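Local coordinates for putative methyl-accepting chemotaxis signal transduction protein (Campylobacter jejuni, PDB 6W3X), which probably senses amino acids such as valine through a PDC (Cache-type) sensor domain and relays the signal in chemotaxis, at residues Ser38-Leu43 with Leu157-Pro162; Ala78-Leu83 with Tyr131-Leu136; Gly88-Ser93 with Leu108-Lys113; Phe126-Tyr131 with Val140-Lys145. All coordinates share one frame; numbering follows the deposited sequence.

Contact 1: Ser38-Leu43 with Leu157-Pro162. With VAL (valine), chain C.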
loop_
_atom_site.group_PDB
_atom_site.type_symbol
_atom_site.label_atom_id
_atom_site.label_comp_id
_atom_site.label_asym_id
_atom_site.label_seq_id
_atom_site.Cartn_x
_atom_site.Cartn_y
_atom_site.Cartn_z
ATOM N N SER A 38 0.121 11.831 -3.655
ATOM C CA SER A 38 -0.279 13.142 -4.122
ATOM C C SER A 38 -1.139 13.870 -3.079
ATOM O O SER A 38 -0.973 15.074 -2.810
ATOM C CB SER A 38 -1.046 13.001 -5.443
ATOM O OG SER A 38 -0.166 12.582 -6.483
ATOM N N PHE A 39 -2.066 13.145 -2.482
ATOM C CA PHE A 39 -2.939 13.680 -1.439
ATOM C C PHE A 39 -2.101 14.207 -0.254
ATOM O O PHE A 39 -2.312 15.321 0.233
ATOM C CB PHE A 39 -3.864 12.551 -1.000
ATOM C CG PHE A 39 -4.673 12.825 0.236
ATOM C CD1 PHE A 39 -4.193 12.450 1.515
ATOM C CD2 PHE A 39 -5.947 13.362 0.129
ATOM C CE1 PHE A 39 -4.975 12.677 2.599
ATOM C CE2 PHE A 39 -6.723 13.572 1.251
ATOM C CZ PHE A 39 -6.233 13.192 2.490
ATOM N N THR A 40 -1.119 13.415 0.151
ATOM C CA THR A 40 -0.285 13.757 1.316
ATOM C C THR A 40 0.514 15.018 0.979
ATOM O O THR A 40 0.695 15.892 1.834
ATOM C CB THR A 40 0.606 12.551 1.668
ATOM O OG1 THR A 40 -0.233 11.426 1.997
ATOM C CG2 THR A 40 1.530 12.838 2.805
ATOM N N ARG A 41 1.073 15.052 -0.226
ATOM C CA ARG A 41 1.825 16.206 -0.652
ATOM C C ARG A 41 0.967 17.479 -0.640
ATOM O O ARG A 41 1.444 18.570 -0.277
ATOM C CB ARG A 41 2.427 15.934 -2.049
ATOM C CG ARG A 41 3.181 17.108 -2.659
ATOM C CD ARG A 41 4.257 16.627 -3.637
ATOM N NE ARG A 41 5.378 16.037 -2.897
ATOM C CZ ARG A 41 5.713 14.754 -2.810
ATOM N NH1 ARG A 41 5.234 13.807 -3.628
ATOM N NH2 ARG A 41 6.674 14.441 -1.960
ATOM N N ALA A 42 -0.260 17.381 -1.140
ATOM C CA ALA A 42 -1.170 18.513 -1.165
ATOM C C ALA A 42 -1.437 19.010 0.258
ATOM O O ALA A 42 -1.440 20.232 0.508
ATOM C CB ALA A 42 -2.441 18.204 -1.895
ATOM N N LEU A 43 -1.624 18.094 1.176
ATOM C CA LEU A 43 -1.921 18.442 2.564
ATOM C C LEU A 43 -0.694 19.121 3.167
ATOM O O LEU A 43 -0.830 20.141 3.853
ATOM C CB LEU A 43 -2.344 17.198 3.282
ATOM C CG LEU A 43 -2.701 17.313 4.774
ATOM C CD1 LEU A 43 -3.634 18.476 5.000
ATOM C CD2 LEU A 43 -3.368 16.025 5.223
ATOM N N LEU A 157 3.349 14.877 9.402
ATOM C CA LEU A 157 2.002 14.576 8.904
ATOM C C LEU A 157 1.870 13.052 8.736
ATOM O O LEU A 157 2.774 12.422 8.229
ATOM C CB LEU A 157 1.839 15.266 7.558
ATOM C CG LEU A 157 0.525 15.067 6.849
ATOM C CD1 LEU A 157 -0.661 15.678 7.572
ATOM C CD2 LEU A 157 0.615 15.653 5.453
ATOM N N GLY A 158 0.720 12.529 9.123
ATOM C CA GLY A 158 0.378 11.134 8.842
ATOM C C GLY A 158 -1.007 11.021 8.269
ATOM O O GLY A 158 -1.944 11.745 8.639
ATOM N N VAL A 159 -1.102 10.045 7.361
ATOM C CA VAL A 159 -2.367 9.690 6.713
ATOM C C VAL A 159 -2.534 8.180 6.747
ATOM O O VAL A 159 -1.672 7.474 6.219
ATOM C CB VAL A 159 -2.385 10.187 5.260
ATOM C CG1 VAL A 159 -3.637 9.687 4.519
ATOM C CG2 VAL A 159 -2.256 11.673 5.167
ATOM N N ASP A 160 -3.603 7.685 7.395
ATOM C CA ASP A 160 -3.833 6.237 7.513
ATOM C C ASP A 160 -4.950 5.823 6.561
ATOM O O ASP A 160 -6.079 6.337 6.666
ATOM C CB ASP A 160 -4.285 5.861 8.935
ATOM C CG ASP A 160 -3.223 6.040 10.005
ATOM O OD1 ASP A 160 -2.042 6.276 9.665
ATOM O OD2 ASP A 160 -3.639 5.946 11.174
ATOM N N ILE A 161 -4.607 4.945 5.644
ATOM C CA ILE A 161 -5.575 4.396 4.719
ATOM C C ILE A 161 -5.743 2.888 5.063
ATOM O O ILE A 161 -4.758 2.180 5.199
ATOM C CB ILE A 161 -5.067 4.511 3.243
ATOM C CG1 ILE A 161 -4.666 5.940 2.917
ATOM C CG2 ILE A 161 -6.076 3.936 2.267
ATOM C CD1 ILE A 161 -5.781 6.939 2.966
ATOM N N PRO A 162 -6.995 2.400 5.197
ATOM C CA PRO A 162 -7.159 0.969 5.477
ATOM C C PRO A 162 -6.445 0.092 4.462
ATOM O O PRO A 162 -6.626 0.308 3.269
ATOM C CB PRO A 162 -8.667 0.791 5.435
ATOM C CG PRO A 162 -9.240 2.130 5.764
ATOM C CD PRO A 162 -8.280 3.093 5.117
HETATM N N VAL C . -1.934 5.041 13.204
HETATM C CA VAL C . -1.113 5.818 14.167
HETATM C C VAL C . -0.359 4.820 15.036
HETATM O O VAL C . -0.910 3.741 15.254
HETATM C CB VAL C . -1.968 6.737 15.079
HETATM C CG1 VAL C . -1.076 7.723 15.813
HETATM C CG2 VAL C . -2.989 7.555 14.303
HETATM O OXT VAL C . 0.738 5.136 15.510
#
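Leu43 and Leu157 cross at a slant, CD2 of Leu43 3.6 Å from CD1 of Leu157, while CG of Leu43 rests against both methyls of the strand leucine. Leu157 CD2 also reaches past its partner to the helix backbone, 3.6 Å from Thr40 O. One turn back, Phe39 covers Val159: its CE1 lies 3.8 Å from Val159 CG1, which comes in obliquely, whereas CG2 of the valine meets the ring at its edge and in its plane. Thr40 touches both strand residues: its OG1 lies 3.8 Å from Val159 CG2 and its methyl CG2 4.0 Å from Leu157 CD2, the hydroxyl being satisfied within the helix by Asn36 O. Threonine suits this buried spot because it offers a methyl to the core and ties off its own polar atom.

The spacing of Phe39, Thr40 and Leu43 places them along one face of the helix. With CG anti to the backbone N (chi1 169°), the Phe39 ring extends across to the strand. Strand alternation sends Leu157 and Val159 to the helix and Asp160 to the opposite face, where its OD2 accepts from the valine ligand's N at 2.8 Å. Bonds from OD1 to Tyr82 OH and Thr142 OG1, and from OD2 to Asn80 ND2, together hold the carboxylate's rotation.

The local axes of helix 38-43 and strand 157-162 approach to 9.5 Å and run 147° apart. Phe39 also packs edge-to-face on Tyr72 of helix 58-76, and strand 157-162 runs between strands 80-84 and 139-149.

Contact 2: Ala78-Leu83 with Tyr131-Leu136. With VAL (valine), chain C.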
loop_
_atom_site.group_PDB
_atom_site.type_symbol
_atom_site.label_atom_id
_atom_site.label_comp_id
_atom_site.label_asym_id
_atom_site.label_seq_id
_atom_site.Cartn_x
_atom_site.Cartn_y
_atom_site.Cartn_z
ATOM N N ALA A 78 -10.197 8.757 4.440
ATOM C CA ALA A 78 -9.102 8.170 5.212
ATOM C C ALA A 78 -9.590 7.792 6.619
ATOM O O ALA A 78 -10.626 8.286 7.106
ATOM C CB ALA A 78 -7.914 9.113 5.283
ATOM N N LEU A 79 -8.842 6.914 7.271
ATOM C CA LEU A 79 -9.189 6.511 8.623
ATOM C C LEU A 79 -8.755 7.532 9.678
ATOM O O LEU A 79 -9.499 7.870 10.577
ATOM C CB LEU A 79 -8.595 5.146 8.887
ATOM C CG LEU A 79 -9.128 4.469 10.137
ATOM C CD1 LEU A 79 -10.604 4.129 9.942
ATOM C CD2 LEU A 79 -8.276 3.242 10.494
ATOM N N ASN A 80 -7.546 8.059 9.496
ATOM C CA ASN A 80 -6.969 9.055 10.409
ATOM C C ASN A 80 -6.123 9.985 9.571
ATOM O O ASN A 80 -5.411 9.499 8.658
ATOM C CB ASN A 80 -6.071 8.454 11.518
ATOM C CG ASN A 80 -6.782 7.496 12.417
ATOM O OD1 ASN A 80 -7.701 7.875 13.164
ATOM N ND2 ASN A 80 -6.328 6.243 12.384
ATOM N N VAL A 81 -6.105 11.277 9.926
ATOM C CA VAL A 81 -5.163 12.227 9.335
ATOM C C VAL A 81 -4.688 13.078 10.522
ATOM O O VAL A 81 -5.501 13.546 11.327
ATOM C CB VAL A 81 -5.830 13.077 8.255
ATOM C CG1 VAL A 81 -4.872 14.137 7.724
ATOM C CG2 VAL A 81 -6.348 12.230 7.103
ATOM N N TYR A 82 -3.372 13.262 10.632
ATOM C CA TYR A 82 -2.839 13.760 11.894
ATOM C C TYR A 82 -1.509 14.465 11.688
ATOM O O TYR A 82 -0.810 14.269 10.699
ATOM C CB TYR A 82 -2.736 12.596 12.907
ATOM C CG TYR A 82 -2.097 11.350 12.391
ATOM C CD1 TYR A 82 -2.852 10.411 11.716
ATOM C CD2 TYR A 82 -0.755 11.050 12.631
ATOM C CE1 TYR A 82 -2.280 9.226 11.271
ATOM C CE2 TYR A 82 -0.148 9.890 12.191
ATOM C CZ TYR A 82 -0.957 8.935 11.548
ATOM O OH TYR A 82 -0.388 7.754 11.176
ATOM N N LEU A 83 -1.122 15.227 12.717
ATOM C CA LEU A 83 0.135 15.953 12.729
ATOM C C LEU A 83 0.821 15.733 14.074
ATOM O O LEU A 83 0.277 16.183 15.117
ATOM C CB LEU A 83 -0.071 17.441 12.483
ATOM C CG LEU A 83 1.181 18.315 12.419
ATOM C CD1 LEU A 83 2.065 17.945 11.243
ATOM C CD2 LEU A 83 0.832 19.787 12.349
ATOM N N TYR A 131 -0.066 -2.216 9.277
ATOM C CA TYR A 131 0.039 -2.462 10.729
ATOM C C TYR A 131 -1.279 -2.099 11.376
ATOM O O TYR A 131 -2.105 -1.382 10.789
ATOM C CB TYR A 131 1.215 -1.707 11.372
ATOM C CG TYR A 131 1.000 -0.227 11.431
ATOM C CD1 TYR A 131 1.270 0.585 10.327
ATOM C CD2 TYR A 131 0.486 0.368 12.578
ATOM C CE1 TYR A 131 0.970 1.927 10.344
ATOM C CE2 TYR A 131 0.238 1.717 12.635
ATOM C CZ TYR A 131 0.405 2.484 11.509
ATOM O OH TYR A 131 0.104 3.826 11.555
ATOM N N LEU A 132 -1.446 -2.542 12.629
ATOM C CA LEU A 132 -2.659 -2.271 13.373
ATOM C C LEU A 132 -2.658 -0.915 14.014
ATOM O O LEU A 132 -1.893 -0.654 14.950
ATOM C CB LEU A 132 -2.842 -3.336 14.439
ATOM C CG LEU A 132 -4.202 -3.346 15.150
ATOM C CD1 LEU A 132 -5.378 -3.586 14.231
ATOM C CD2 LEU A 132 -4.186 -4.392 16.243
ATOM N N ASP A 133 -3.431 -0.005 13.452
ATOM C CA ASP A 133 -3.526 1.344 14.030
ATOM C C ASP A 133 -3.990 1.270 15.461
ATOM O O ASP A 133 -5.010 0.627 15.768
ATOM C CB ASP A 133 -4.554 2.138 13.204
ATOM C CG ASP A 133 -5.051 3.376 13.880
ATOM O OD1 ASP A 133 -4.211 4.132 14.436
ATOM O OD2 ASP A 133 -6.290 3.606 13.825
ATOM N N THR A 134 -3.326 2.013 16.350
ATOM C CA THR A 134 -3.741 2.037 17.759
ATOM C C THR A 134 -5.067 2.759 18.013
ATOM O O THR A 134 -5.784 2.459 18.982
ATOM C CB THR A 134 -2.630 2.567 18.679
ATOM O OG1 THR A 134 -2.304 3.902 18.320
ATOM C CG2 THR A 134 -1.395 1.747 18.488
ATOM N N VAL A 135 -5.398 3.736 17.174
ATOM C CA VAL A 135 -6.549 4.578 17.445
ATOM C C VAL A 135 -7.875 3.864 17.187
ATOM O O VAL A 135 -8.722 3.689 18.049
ATOM C CB VAL A 135 -6.430 5.931 16.685
ATOM C CG1 VAL A 135 -7.706 6.765 16.851
ATOM C CG2 VAL A 135 -5.238 6.737 17.200
ATOM N N LEU A 136 -8.021 3.428 15.954
ATOM C CA LEU A 136 -9.231 2.786 15.495
ATOM C C LEU A 136 -9.114 1.286 15.298
ATOM O O LEU A 136 -10.094 0.633 14.971
ATOM C CB LEU A 136 -9.771 3.487 14.260
ATOM C CG LEU A 136 -10.366 4.861 14.545
ATOM C CD1 LEU A 136 -10.700 5.606 13.273
ATOM C CD2 LEU A 136 -11.595 4.755 15.423
HETATM N N VAL C . -1.934 5.041 13.204
HETATM C CA VAL C . -1.113 5.818 14.167
HETATM C C VAL C . -0.359 4.820 15.036
HETATM O O VAL C . -0.910 3.741 15.254
HETATM C CB VAL C . -1.968 6.737 15.079
HETATM C CG1 VAL C . -1.076 7.723 15.813
HETATM C CG2 VAL C . -2.989 7.555 14.303
HETATM O OXT VAL C . 0.738 5.136 15.510
#
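Asn80 and Asp133 approach from opposite directions, the amide and carboxylate planes turned 64° apart, and join through a hydrogen bond from ND2 to OD2, 3.0 Å long and bent to 141°. The acceptor lies close to the amide plane, but ND2 reaches the carboxylate from above its own. ND2 also donates to Asp160 OD2, so one amide links the two carboxylates that grip the valine N. Asn80 OD1 is buried against Leu136 CD1, 3.8 Å away, and Val135 CG1, and has no polar partner in the model.

The same Leu136 CD1 lies 3.6 Å from Leu79 CD1, and Leu79 CD2 flanks the aspartate. Leucine at both places supplies apolar methyls that meet each other beside the polar Asn80-Asp133 pair.

The backbone N of Leu136 grips Asp133 OD2 at 2.7 Å, from the face opposite Asn80. OD1 accepts from Val135 N in an Asx turn and receives the ligand's N at 2.7 Å. An aspartate suits this site: it holds its own loop and would probably also balance the ligand's ammonium charge.

Two residues on along the strand, Tyr82 turns a ring face to the ligand, whose CG2 lies 3.5 Å from Tyr82 CE1, and Thr134 N donates almost straight (175°) to the ligand's O. The contact thus spans the pocket between strand 80-84, whose neighbours are strands 90-94 and 152-162, and the loop leaving edge strand 126-132.

Contact 3: Gly88-Ser93 with Leu108-Lys113. With VAL (valine), chain C.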
loop_
_atom_site.group_PDB
_atom_site.type_symbol
_atom_site.label_atom_id
_atom_site.label_comp_id
_atom_site.label_asym_id
_atom_site.label_seq_id
_atom_site.Cartn_x
_atom_site.Cartn_y
_atom_site.Cartn_z
ATOM N N GLY A 88 5.696 15.424 21.511
ATOM C CA GLY A 88 5.092 14.127 21.626
ATOM C C GLY A 88 3.583 14.146 21.453
ATOM O O GLY A 88 2.948 13.101 21.416
ATOM N N LYS A 89 2.974 15.307 21.309
ATOM C CA LYS A 89 1.520 15.368 21.071
ATOM C C LYS A 89 1.204 15.182 19.599
ATOM O O LYS A 89 1.993 15.539 18.730
ATOM C CB LYS A 89 0.906 16.665 21.572
ATOM C CG LYS A 89 1.196 16.876 23.056
ATOM C CD LYS A 89 0.368 17.985 23.649
ATOM C CE LYS A 89 0.822 18.299 25.050
ATOM N NZ LYS A 89 0.193 19.564 25.431
ATOM N N VAL A 90 -0.009 14.734 19.315
ATOM C CA VAL A 90 -0.443 14.565 17.928
ATOM C C VAL A 90 -1.848 15.117 17.770
ATOM O O VAL A 90 -2.787 14.744 18.527
ATOM C CB VAL A 90 -0.318 13.094 17.479
ATOM C CG1 VAL A 90 -1.133 12.156 18.356
ATOM C CG2 VAL A 90 -0.731 12.913 16.027
ATOM N N LEU A 91 -1.990 16.038 16.809
ATOM C CA LEU A 91 -3.294 16.575 16.465
ATOM C C LEU A 91 -3.961 15.563 15.554
ATOM O O LEU A 91 -3.460 15.311 14.447
ATOM C CB LEU A 91 -3.158 17.907 15.740
ATOM C CG LEU A 91 -4.489 18.531 15.331
ATOM C CD1 LEU A 91 -5.352 18.830 16.539
ATOM C CD2 LEU A 91 -4.289 19.774 14.500
ATOM N N LEU A 92 -5.054 14.990 16.019
ATOM C CA LEU A 92 -5.648 13.801 15.370
ATOM C C LEU A 92 -7.049 14.089 14.868
ATOM O O LEU A 92 -7.936 14.419 15.662
ATOM C CB LEU A 92 -5.645 12.630 16.351
ATOM C CG LEU A 92 -6.349 11.356 15.956
ATOM C CD1 LEU A 92 -5.726 10.743 14.711
ATOM C CD2 LEU A 92 -6.343 10.382 17.118
ATOM N N SER A 93 -7.266 13.862 13.562
ATOM C CA SER A 93 -8.617 13.842 12.961
ATOM C C SER A 93 -8.920 12.377 12.621
ATOM O O SER A 93 -8.223 11.785 11.788
ATOM C CB SER A 93 -8.659 14.686 11.688
ATOM O OG SER A 93 -9.945 14.704 11.111
ATOM N N LEU A 108 -0.057 8.784 22.585
ATOM C CA LEU A 108 0.124 7.885 21.432
ATOM C C LEU A 108 1.577 7.509 21.148
ATOM O O LEU A 108 1.877 6.820 20.172
ATOM C CB LEU A 108 -0.581 8.412 20.174
ATOM C CG LEU A 108 -2.113 8.458 20.327
ATOM C CD1 LEU A 108 -2.779 9.252 19.244
ATOM C CD2 LEU A 108 -2.778 7.113 20.565
ATOM N N ASP A 109 2.488 7.887 22.047
ATOM C CA ASP A 109 3.883 7.387 22.003
ATOM C C ASP A 109 4.486 7.520 20.616
ATOM O O ASP A 109 5.144 6.606 20.098
ATOM C CB ASP A 109 3.986 5.933 22.471
ATOM C CG ASP A 109 3.536 5.738 23.892
ATOM O OD1 ASP A 109 3.889 6.574 24.748
ATOM O OD2 ASP A 109 2.872 4.718 24.162
ATOM N N ILE A 110 4.383 8.727 20.059
ATOM C CA ILE A 110 4.611 8.873 18.654
ATOM C C ILE A 110 6.095 8.762 18.302
ATOM O O ILE A 110 6.408 8.298 17.224
ATOM C CB ILE A 110 4.018 10.146 18.053
ATOM C CG1 ILE A 110 4.720 11.393 18.605
ATOM C CG2 ILE A 110 2.530 10.182 18.284
ATOM C CD1 ILE A 110 4.151 12.666 18.037
ATOM N N LYS A 111 7.000 9.134 19.211
ATOM C CA LYS A 111 8.431 9.005 18.912
ATOM C C LYS A 111 8.924 7.566 18.862
ATOM O O LYS A 111 10.085 7.316 18.515
ATOM C CB LYS A 111 9.303 9.838 19.845
ATOM C CG LYS A 111 9.127 11.310 19.571
ATOM C CD LYS A 111 10.016 12.183 20.440
ATOM C CE LYS A 111 9.892 13.613 20.001
ATOM N NZ LYS A 111 10.742 14.530 20.827
ATOM N N THR A 112 8.062 6.633 19.247
ATOM C CA THR A 112 8.389 5.216 19.133
ATOM C C THR A 112 7.936 4.638 17.808
ATOM O O THR A 112 8.205 3.470 17.521
ATOM C CB THR A 112 7.757 4.351 20.252
ATOM O OG1 THR A 112 6.330 4.256 20.061
ATOM C CG2 THR A 112 8.087 4.853 21.643
ATOM N N LYS A 113 7.188 5.423 17.048
ATOM C CA LYS A 113 6.542 4.895 15.846
ATOM C C LYS A 113 7.422 5.090 14.607
ATOM O O LYS A 113 7.962 6.162 14.368
ATOM C CB LYS A 113 5.172 5.577 15.645
ATOM C CG LYS A 113 4.189 5.532 16.800
ATOM C CD LYS A 113 3.703 4.123 17.000
ATOM C CE LYS A 113 2.838 3.937 18.225
ATOM N NZ LYS A 113 1.568 4.703 18.198
HETATM N N VAL C . -1.934 5.041 13.204
HETATM C CA VAL C . -1.113 5.818 14.167
HETATM C C VAL C . -0.359 4.820 15.036
HETATM O O VAL C . -0.910 3.741 15.254
HETATM C CB VAL C . -1.968 6.737 15.079
HETATM C CG1 VAL C . -1.076 7.723 15.813
HETATM C CG2 VAL C . -2.989 7.555 14.303
HETATM O OXT VAL C . 0.738 5.136 15.510
HETATM O O HOH W 1 0.577 11.462 21.546
HETATM O O HOH W 2 3.909 10.714 22.200
#
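Ile110 packs on one face of the flat Gly88-Lys89 peptide group: its CD1 and CG1 both lie on that side, CD1 3.6 Å from Gly88 O, with Lys89 O also close by. At the carbonyl edge, near the peptide plane, two waters both donate to Gly88 O. The contact belongs to the PDC sensor domain, where the turn entering strand 90-94 meets the loop that leads into helix 114-119. Gly88 has a positive phi of 89°, readily adopted by a residue without a side chain. One water accepts from Leu108 N and the other from Ile110 N, so the two backbones are joined through water rather than directly.

Beyond this polar strip the contact is apolar. Val90 and Leu108 cross at about a right angle, Val90 CG1 3.5 Å from Leu108 CD1, which is also 4.3 Å from Leu92 CD2, and Val90 CB rests 4.2 Å from Ile110 CG2. Beta-branched Val90 suits the strand, while the longer Leu108 extends far enough for CD1 to come 4.1 Å from CG1 of the bound valine. The leucine therefore serves both the loop packing and the apolar wall of the pocket.

Its backbone positions a charge as well. Lys113, at the N-cap position of the next helix, folds back because its chain bends at chi2 (-69°) and chi4 (63°). NZ then donates to Leu108 O in the carbonyl plane, at 2.9 Å, and to OXT of the ligand's carboxylate at 2.8 Å.

Contact 4: Phe126-Tyr131 with Val140-Lys145. With VAL (valine), chain C.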
loop_
_atom_site.group_PDB
_atom_site.type_symbol
_atom_site.label_atom_id
_atom_site.label_comp_id
_atom_site.label_asym_id
_atom_site.label_seq_id
_atom_site.Cartn_x
_atom_site.Cartn_y
_atom_site.Cartn_z
ATOM N N PHE A 126 7.183 8.834 3.520
ATOM C CA PHE A 126 7.419 7.479 3.978
ATOM C C PHE A 126 6.127 6.670 3.965
ATOM O O PHE A 126 5.080 7.166 4.370
ATOM C CB PHE A 126 7.967 7.531 5.400
ATOM C CG PHE A 126 8.386 6.185 5.907
ATOM C CD1 PHE A 126 9.531 5.582 5.419
ATOM C CD2 PHE A 126 7.632 5.509 6.806
ATOM C CE1 PHE A 126 9.923 4.331 5.831
ATOM C CE2 PHE A 126 8.009 4.237 7.230
ATOM C CZ PHE A 126 9.132 3.645 6.748
ATOM N N VAL A 127 6.230 5.425 3.503
ATOM C CA VAL A 127 5.072 4.533 3.415
ATOM C C VAL A 127 5.345 3.295 4.281
ATOM O O VAL A 127 6.340 2.592 4.088
ATOM C CB VAL A 127 4.802 4.054 1.965
ATOM C CG1 VAL A 127 3.522 3.240 1.921
ATOM C CG2 VAL A 127 4.705 5.228 1.038
ATOM N N THR A 128 4.535 3.112 5.329
ATOM C CA THR A 128 4.765 1.995 6.219
ATOM C C THR A 128 4.253 0.695 5.580
ATOM O O THR A 128 3.339 0.703 4.765
ATOM C CB THR A 128 3.976 2.164 7.527
ATOM O OG1 THR A 128 2.555 2.068 7.329
ATOM C CG2 THR A 128 4.334 3.431 8.255
ATOM N N PRO A 129 4.781 -0.446 6.037
ATOM C CA PRO A 129 4.027 -1.707 5.855
ATOM C C PRO A 129 2.683 -1.582 6.553
ATOM O O PRO A 129 2.531 -0.779 7.459
ATOM C CB PRO A 129 4.910 -2.763 6.513
ATOM C CG PRO A 129 6.242 -2.083 6.799
ATOM C CD PRO A 129 5.986 -0.614 6.837
ATOM N N ALA A 130 1.758 -2.479 6.258
ATOM C CA ALA A 130 0.503 -2.485 6.925
ATOM C C ALA A 130 0.730 -2.821 8.413
ATOM O O ALA A 130 1.514 -3.695 8.762
ATOM C CB ALA A 130 -0.449 -3.471 6.299
ATOM N N TYR A 131 -0.066 -2.216 9.277
ATOM C CA TYR A 131 0.039 -2.462 10.729
ATOM C C TYR A 131 -1.279 -2.099 11.376
ATOM O O TYR A 131 -2.105 -1.382 10.789
ATOM C CB TYR A 131 1.215 -1.707 11.372
ATOM C CG TYR A 131 1.000 -0.227 11.431
ATOM C CD1 TYR A 131 1.270 0.585 10.327
ATOM C CD2 TYR A 131 0.486 0.368 12.578
ATOM C CE1 TYR A 131 0.970 1.927 10.344
ATOM C CE2 TYR A 131 0.238 1.717 12.635
ATOM C CZ TYR A 131 0.405 2.484 11.509
ATOM O OH TYR A 131 0.104 3.826 11.555
ATOM N N VAL A 140 -3.816 -0.588 8.646
ATOM C CA VAL A 140 -3.651 0.615 7.828
ATOM C C VAL A 140 -2.276 0.569 7.196
ATOM O O VAL A 140 -1.342 -0.052 7.690
ATOM C CB VAL A 140 -3.797 1.903 8.647
ATOM C CG1 VAL A 140 -5.185 1.980 9.252
ATOM C CG2 VAL A 140 -2.676 2.115 9.650
ATOM N N ILE A 141 -2.196 1.293 6.070
ATOM C CA ILE A 141 -0.942 1.732 5.477
ATOM C C ILE A 141 -0.878 3.217 5.791
ATOM O O ILE A 141 -1.843 3.951 5.525
ATOM C CB ILE A 141 -0.915 1.499 3.946
ATOM C CG1 ILE A 141 -0.978 -0.012 3.711
ATOM C CG2 ILE A 141 0.301 2.144 3.322
ATOM C CD1 ILE A 141 -1.362 -0.394 2.289
ATOM N N THR A 142 0.268 3.642 6.368
ATOM C CA THR A 142 0.469 5.050 6.712
ATOM C C THR A 142 1.438 5.699 5.743
ATOM O O THR A 142 2.508 5.158 5.453
ATOM C CB THR A 142 0.929 5.206 8.181
ATOM O OG1 THR A 142 -0.100 4.660 9.035
ATOM C CG2 THR A 142 1.272 6.651 8.537
ATOM N N TYR A 143 1.024 6.897 5.296
ATOM C CA TYR A 143 1.851 7.789 4.520
ATOM C C TYR A 143 2.211 8.940 5.460
ATOM O O TYR A 143 1.324 9.619 5.982
ATOM C CB TYR A 143 1.048 8.320 3.330
ATOM C CG TYR A 143 0.564 7.235 2.382
ATOM C CD1 TYR A 143 -0.577 6.506 2.749
ATOM C CD2 TYR A 143 1.310 6.810 1.298
ATOM C CE1 TYR A 143 -1.021 5.441 1.988
ATOM C CE2 TYR A 143 0.891 5.715 0.553
ATOM C CZ TYR A 143 -0.262 5.037 0.920
ATOM O OH TYR A 143 -0.738 3.979 0.143
ATOM N N SER A 144 3.504 9.170 5.631
ATOM C CA SER A 144 3.953 10.228 6.527
ATOM C C SER A 144 4.952 11.147 5.840
ATOM O O SER A 144 5.644 10.736 4.914
ATOM C CB SER A 144 4.502 9.715 7.841
ATOM O OG SER A 144 5.622 8.902 7.663
ATOM N N LYS A 145 5.005 12.379 6.342
ATOM C CA LYS A 145 5.816 13.408 5.688
ATOM C C LYS A 145 6.199 14.456 6.745
ATOM O O LYS A 145 5.327 15.043 7.376
ATOM C CB LYS A 145 5.079 14.079 4.531
ATOM C CG LYS A 145 5.899 15.012 3.690
ATOM C CD LYS A 145 7.055 14.370 2.990
ATOM C CE LYS A 145 7.489 15.128 1.749
ATOM N NZ LYS A 145 8.196 16.413 2.061
HETATM N N VAL C . -1.934 5.041 13.204
HETATM C CA VAL C . -1.113 5.818 14.167
HETATM C C VAL C . -0.359 4.820 15.036
HETATM O O VAL C . -0.910 3.741 15.254
HETATM C CB VAL C . -1.968 6.737 15.079
HETATM C CG1 VAL C . -1.076 7.723 15.813
HETATM C CG2 VAL C . -2.989 7.555 14.303
HETATM O OXT VAL C . 0.738 5.136 15.510
#
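Val127 sits against Ile141 and Tyr143, its CG1 3.7 Å from Ile141 CG2 and its CG2 3.8 Å from Tyr143 CD2. The valine and the tyrosine lie side by side and point the same way, as paired neighbours on adjacent strands do. On the other face of the sheet, Val140 sets CG2 over the Tyr131 ring in a CH-pi contact, 4.0 Å from the ring centroid and offset toward the rim. Valines suit both places, being compact enough to fit beside one aromatic ring or against the face of another.

These residues belong to the beta hairpin of strands 126-132 and 139-149. Phe126 and Ser144 form one antiparallel hydrogen-bonded pair, Tyr131 and Val140 another, and the register slips by one residue between them. Thr128 bridges the irregular part. Its N donates to Thr142 O, and its OG1, placed between the backbone N and the carbonyl carbon (chi1 68°), accepts from Thr142 N at 2.9 Å, so the hydroxyl stands in for a missing backbone acceptor. The same hydroxyl donates to Pro129 O from above the carbonyl plane.

Toward the ligand the contact turns polar. The Tyr131 hydroxyl donates to Thr142 OG1 at 2.7 Å, and the threonine oxygen also bonds with Asp160 OD1 of strand 152-162. With its proton committed to Thr142, the Tyr131 OH accepts from the valine N at 2.9 Å.

In the fold
All four contacts touch the bound valine and reach one six-stranded antiparallel sheet of the PDC sensor domain. Along the chain, contact 1 encloses the other three; contact 3 opens and closes within the span of contact 2, while contact 4 follows contact 3 and interlocks with contact 2, sharing Tyr131. Contacts 1 and 4 have centres about 9 Å apart and contacts 2 and 3 about 10 Å, whereas contacts 1 and 3 lie about 16 Å apart without touching. Contact 1 joins helix 4-48 to one face of the sheet, while Asp160 of the same strand reaches the ligand from the other; contacts 2, 3 and 4 contribute further ligand partners. Strand 152-162 thus meets both ligand and long helix, compatible with, but not showing, a signal route.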